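Local coordinates for protein PaaA (Enterobacter agglomerans, PDB 5FF5) that probably activates its peptide substrate by adenylylation, as an E1-like enzyme of the ThiF family, on the route to the bicyclic core of pantocin A, at residues K11-H15 with L111-D117. Residues are numbered along the deposited sequence.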
ATOM      1  N   LYS A  11      16.318 -22.757  -7.600  1.00 64.07           N
ATOM      2  CA  LYS A  11      15.099 -22.013  -7.935  1.00 64.26           C
ATOM      3  C   LYS A  11      15.207 -20.635  -7.321  1.00 58.54           C
ATOM      4  O   LYS A  11      14.933 -20.450  -6.139  1.00 55.91           O
ATOM      5  CB  LYS A  11      13.859 -22.741  -7.426  1.00 55.49           C
ATOM      6  CG  LYS A  11      12.559 -22.331  -8.070  1.00 57.37           C
ATOM      7  CD  LYS A  11      11.452 -23.334  -7.697  1.00 71.39           C
ATOM      8  CE  LYS A  11      10.041 -22.852  -8.072  1.00 70.67           C
ATOM      9  NZ  LYS A  11       8.977 -23.425  -7.163  1.00 64.90           N
ATOM     10  N   GLU A  12      15.546 -19.664  -8.166  1.00 72.15           N
ATOM     11  CA  GLU A  12      16.052 -18.350  -7.748  1.00 66.81           C
ATOM     12  C   GLU A  12      15.092 -17.546  -6.894  1.00 55.29           C
ATOM     13  O   GLU A  12      15.421 -16.462  -6.429  1.00 58.05           O
ATOM     14  CB  GLU A  12      16.456 -17.548  -8.987  1.00 65.54           C
ATOM     15  CG  GLU A  12      17.163 -18.428 -10.023  1.00 79.59           C
ATOM     16  CD  GLU A  12      18.057 -17.664 -10.978  1.00 82.92           C
ATOM     17  OE1 GLU A  12      17.731 -17.616 -12.193  1.00 75.36           O
ATOM     18  OE2 GLU A  12      19.102 -17.145 -10.511  1.00 78.05           O
ATOM     19  N   SER A  13      13.903 -18.083  -6.690  1.00 53.73           N
ATOM     20  CA  SER A  13      12.996 -17.530  -5.704  1.00 57.25           C
ATOM     21  C   SER A  13      13.403 -17.899  -4.278  1.00 54.22           C
ATOM     22  O   SER A  13      13.256 -17.099  -3.352  1.00 55.20           O
ATOM     23  CB  SER A  13      11.570 -18.008  -5.984  1.00 67.06           C
ATOM     24  OG  SER A  13      11.571 -19.339  -6.471  1.00 70.66           O
ATOM     25  N   HIS A  14      13.932 -19.106  -4.111  1.00 62.13           N
ATOM     26  CA  HIS A  14      14.197 -19.631  -2.773  1.00 65.41           C
ATOM     27  C   HIS A  14      15.606 -19.398  -2.250  1.00 60.44           C
ATOM     28  O   HIS A  14      16.599 -19.600  -2.937  1.00 64.14           O
ATOM     29  CB  HIS A  14      13.902 -21.132  -2.713  1.00 56.63           C
ATOM     30  CG  HIS A  14      12.505 -21.483  -3.112  1.00 62.44           C
ATOM     31  ND1 HIS A  14      12.110 -21.571  -4.428  1.00 61.87           N
ATOM     32  CD2 HIS A  14      11.402 -21.730  -2.368  1.00 69.52           C
ATOM     33  CE1 HIS A  14      10.824 -21.874  -4.477  1.00 65.23           C
ATOM     34  NE2 HIS A  14      10.370 -21.977  -3.239  1.00 66.37           N
ATOM     35  N   HIS A  15      15.656 -18.994  -0.991  1.00 62.01           N
ATOM     36  CA  HIS A  15      16.887 -18.840  -0.275  1.00 54.16           C
ATOM     37  C   HIS A  15      17.181 -20.201   0.286  1.00 59.24           C
ATOM     38  O   HIS A  15      16.271 -20.998   0.481  1.00 66.64           O
ATOM     39  CB  HIS A  15      16.726 -17.837   0.849  1.00 55.80           C
ATOM     40  CG  HIS A  15      17.108 -16.441   0.487  1.00 59.97           C
ATOM     41  ND1 HIS A  15      18.272 -16.143  -0.190  1.00 63.37           N
ATOM     42  CD2 HIS A  15      16.494 -15.258   0.716  1.00 60.42           C
ATOM     43  CE1 HIS A  15      18.359 -14.835  -0.356  1.00 63.57           C
ATOM     44  NE2 HIS A  15      17.288 -14.276   0.178  1.00 65.14           N
ATOM     45  N   LEU A 111       9.049 -13.616  -8.426  1.00 47.72           N
ATOM     46  CA  LEU A 111       9.639 -14.430  -7.350  1.00 43.76           C
ATOM     47  C   LEU A 111       8.609 -14.793  -6.315  1.00 49.40           C
ATOM     48  O   LEU A 111       8.579 -15.909  -5.826  1.00 60.22           O
ATOM     49  CB  LEU A 111      10.774 -13.701  -6.640  1.00 44.33           C
ATOM     50  CG  LEU A 111      12.017 -13.332  -7.438  1.00 44.27           C
ATOM     51  CD1 LEU A 111      13.005 -12.703  -6.506  1.00 42.09           C
ATOM     52  CD2 LEU A 111      12.592 -14.526  -8.165  1.00 42.41           C
ATOM     53  N   GLN A 112       7.755 -13.841  -5.978  1.00 48.92           N
ATOM     54  CA  GLN A 112       6.706 -14.091  -5.009  1.00 44.44           C
ATOM     55  C   GLN A 112       5.735 -15.171  -5.461  1.00 48.90           C
ATOM     56  O   GLN A 112       5.291 -15.966  -4.640  1.00 48.42           O
ATOM     57  CB  GLN A 112       5.970 -12.800  -4.715  1.00 46.83           C
ATOM     58  CG  GLN A 112       4.751 -12.963  -3.862  1.00 49.85           C
ATOM     59  CD  GLN A 112       4.052 -11.634  -3.649  1.00 59.18           C
ATOM     60  OE1 GLN A 112       4.705 -10.605  -3.432  1.00 54.22           O
ATOM     61  NE2 GLN A 112       2.720 -11.638  -3.731  1.00 57.58           N
ATOM     62  N   PHE A 113       5.407 -15.209  -6.756  1.00 53.33           N
ATOM     63  CA  PHE A 113       4.545 -16.272  -7.292  1.00 48.93           C
ATOM     64  C   PHE A 113       5.277 -17.597  -7.178  1.00 47.39           C
ATOM     65  O   PHE A 113       4.707 -18.603  -6.756  1.00 47.91           O
ATOM     66  CB  PHE A 113       4.158 -16.044  -8.768  1.00 45.19           C
ATOM     67  CG  PHE A 113       3.516 -14.716  -9.048  1.00 46.06           C
ATOM     68  CD1 PHE A 113       2.714 -14.094  -8.109  1.00 45.68           C
ATOM     69  CD2 PHE A 113       3.754 -14.071 -10.249  1.00 42.09           C
ATOM     70  CE1 PHE A 113       2.173 -12.870  -8.377  1.00 42.09           C
ATOM     71  CE2 PHE A 113       3.214 -12.858 -10.507  1.00 42.09           C
ATOM     72  CZ  PHE A 113       2.435 -12.257  -9.575  1.00 42.09           C
ATOM     73  N   SER A 114       6.552 -17.592  -7.555  1.00 48.01           N
ATOM     74  CA  SER A 114       7.328 -18.824  -7.595  1.00 53.92           C
ATOM     75  C   SER A 114       7.465 -19.435  -6.213  1.00 52.37           C
ATOM     76  O   SER A 114       7.701 -20.629  -6.062  1.00 55.10           O
ATOM     77  CB  SER A 114       8.714 -18.567  -8.177  1.00 50.66           C
ATOM     78  OG  SER A 114       9.459 -19.769  -8.230  1.00 53.75           O
ATOM     79  N   LEU A 115       7.292 -18.595  -5.208  1.00 51.85           N
ATOM     80  CA  LEU A 115       7.427 -19.011  -3.826  1.00 56.97           C
ATOM     81  C   LEU A 115       6.252 -19.824  -3.300  1.00 50.88           C
ATOM     82  O   LEU A 115       6.446 -20.820  -2.610  1.00 63.24           O
ATOM     83  CB  LEU A 115       7.626 -17.775  -2.950  1.00 65.22           C
ATOM     84  CG  LEU A 115       8.364 -17.960  -1.636  1.00 56.00           C
ATOM     85  CD1 LEU A 115       9.801 -18.339  -1.952  1.00 59.23           C
ATOM     86  CD2 LEU A 115       8.265 -16.665  -0.849  1.00 54.08           C
ATOM     87  N   ILE A 116       5.032 -19.415  -3.622  1.00 49.26           N
ATOM     88  CA  ILE A 116       3.880 -20.141  -3.115  1.00 47.39           C
ATOM     89  C   ILE A 116       3.375 -21.120  -4.142  1.00 42.25           C
ATOM     90  O   ILE A 116       2.862 -22.163  -3.788  1.00 57.75           O
ATOM     91  CB  ILE A 116       2.756 -19.221  -2.690  1.00 52.24           C
ATOM     92  CG1 ILE A 116       3.280 -18.197  -1.687  1.00 55.43           C
ATOM     93  CG2 ILE A 116       1.640 -20.038  -2.045  1.00 57.36           C
ATOM     94  CD1 ILE A 116       2.212 -17.685  -0.741  1.00 64.39           C
ATOM     95  N   ASP A 117       3.454 -20.747  -5.405  1.00 42.09           N
ATOM     96  CA  ASP A 117       3.167 -21.661  -6.491  1.00 44.91           C
ATOM     97  C   ASP A 117       1.984 -22.616  -6.269  1.00 50.97           C
ATOM     98  O   ASP A 117       2.156 -23.825  -6.339  1.00 55.65           O
ATOM     99  CB  ASP A 117       4.400 -22.488  -6.766  1.00 45.51           C
ATOM    100  CG  ASP A 117       4.437 -23.000  -8.167  1.00 57.81           C
ATOM    101  OD1 ASP A 117       3.350 -23.137  -8.771  1.00 61.76           O
ATOM    102  OD2 ASP A 117       5.543 -23.314  -8.654  1.00 68.35           O
TER
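A type I turn from K11 to H14, closed by the backbone hydrogen bond from H14 N to K11 O (2.6 Å), sets the first modelled residues of PaaA against the C-terminal end of helix 107-116. Polar contacts centre on S114. Its OG lies 2.8 Å from S13 OG in a hydrogen bond that either hydroxyl could donate, and the CA-to-CB bonds of both serines point toward the opposite segment. The all-trans side chain of K11 runs across to the helix end, passing S114 OG with its CE (3.1 Å) and donating from NZ to S114 O at 3.3 Å. From there NZ makes a long salt bridge to D117 OD2 (3.7 Å). D117 has positive phi and has left the helix; its OD1 is hydrogen-bonded to Y126 OH and Q121 N.

Apolar packing flanks this polar strip. L115 CD1 sits over one face of the H14 imidazole, 4.1 Å from the ring centroid, in a CH-pi contact, while L111 CD2 approaches S13 CB (4.2 Å). The second subunit lies close by, where its F313 stacks on H15 and its W323 packs on L115.

The contact thus joins the PaaA-like N-terminal region to the ThiF-family part of the same chain beside the dimer interface. Its chemistry implies a mostly buried junction that combines charge and hydrogen bonding at a helix C-terminus with leucine packing alongside.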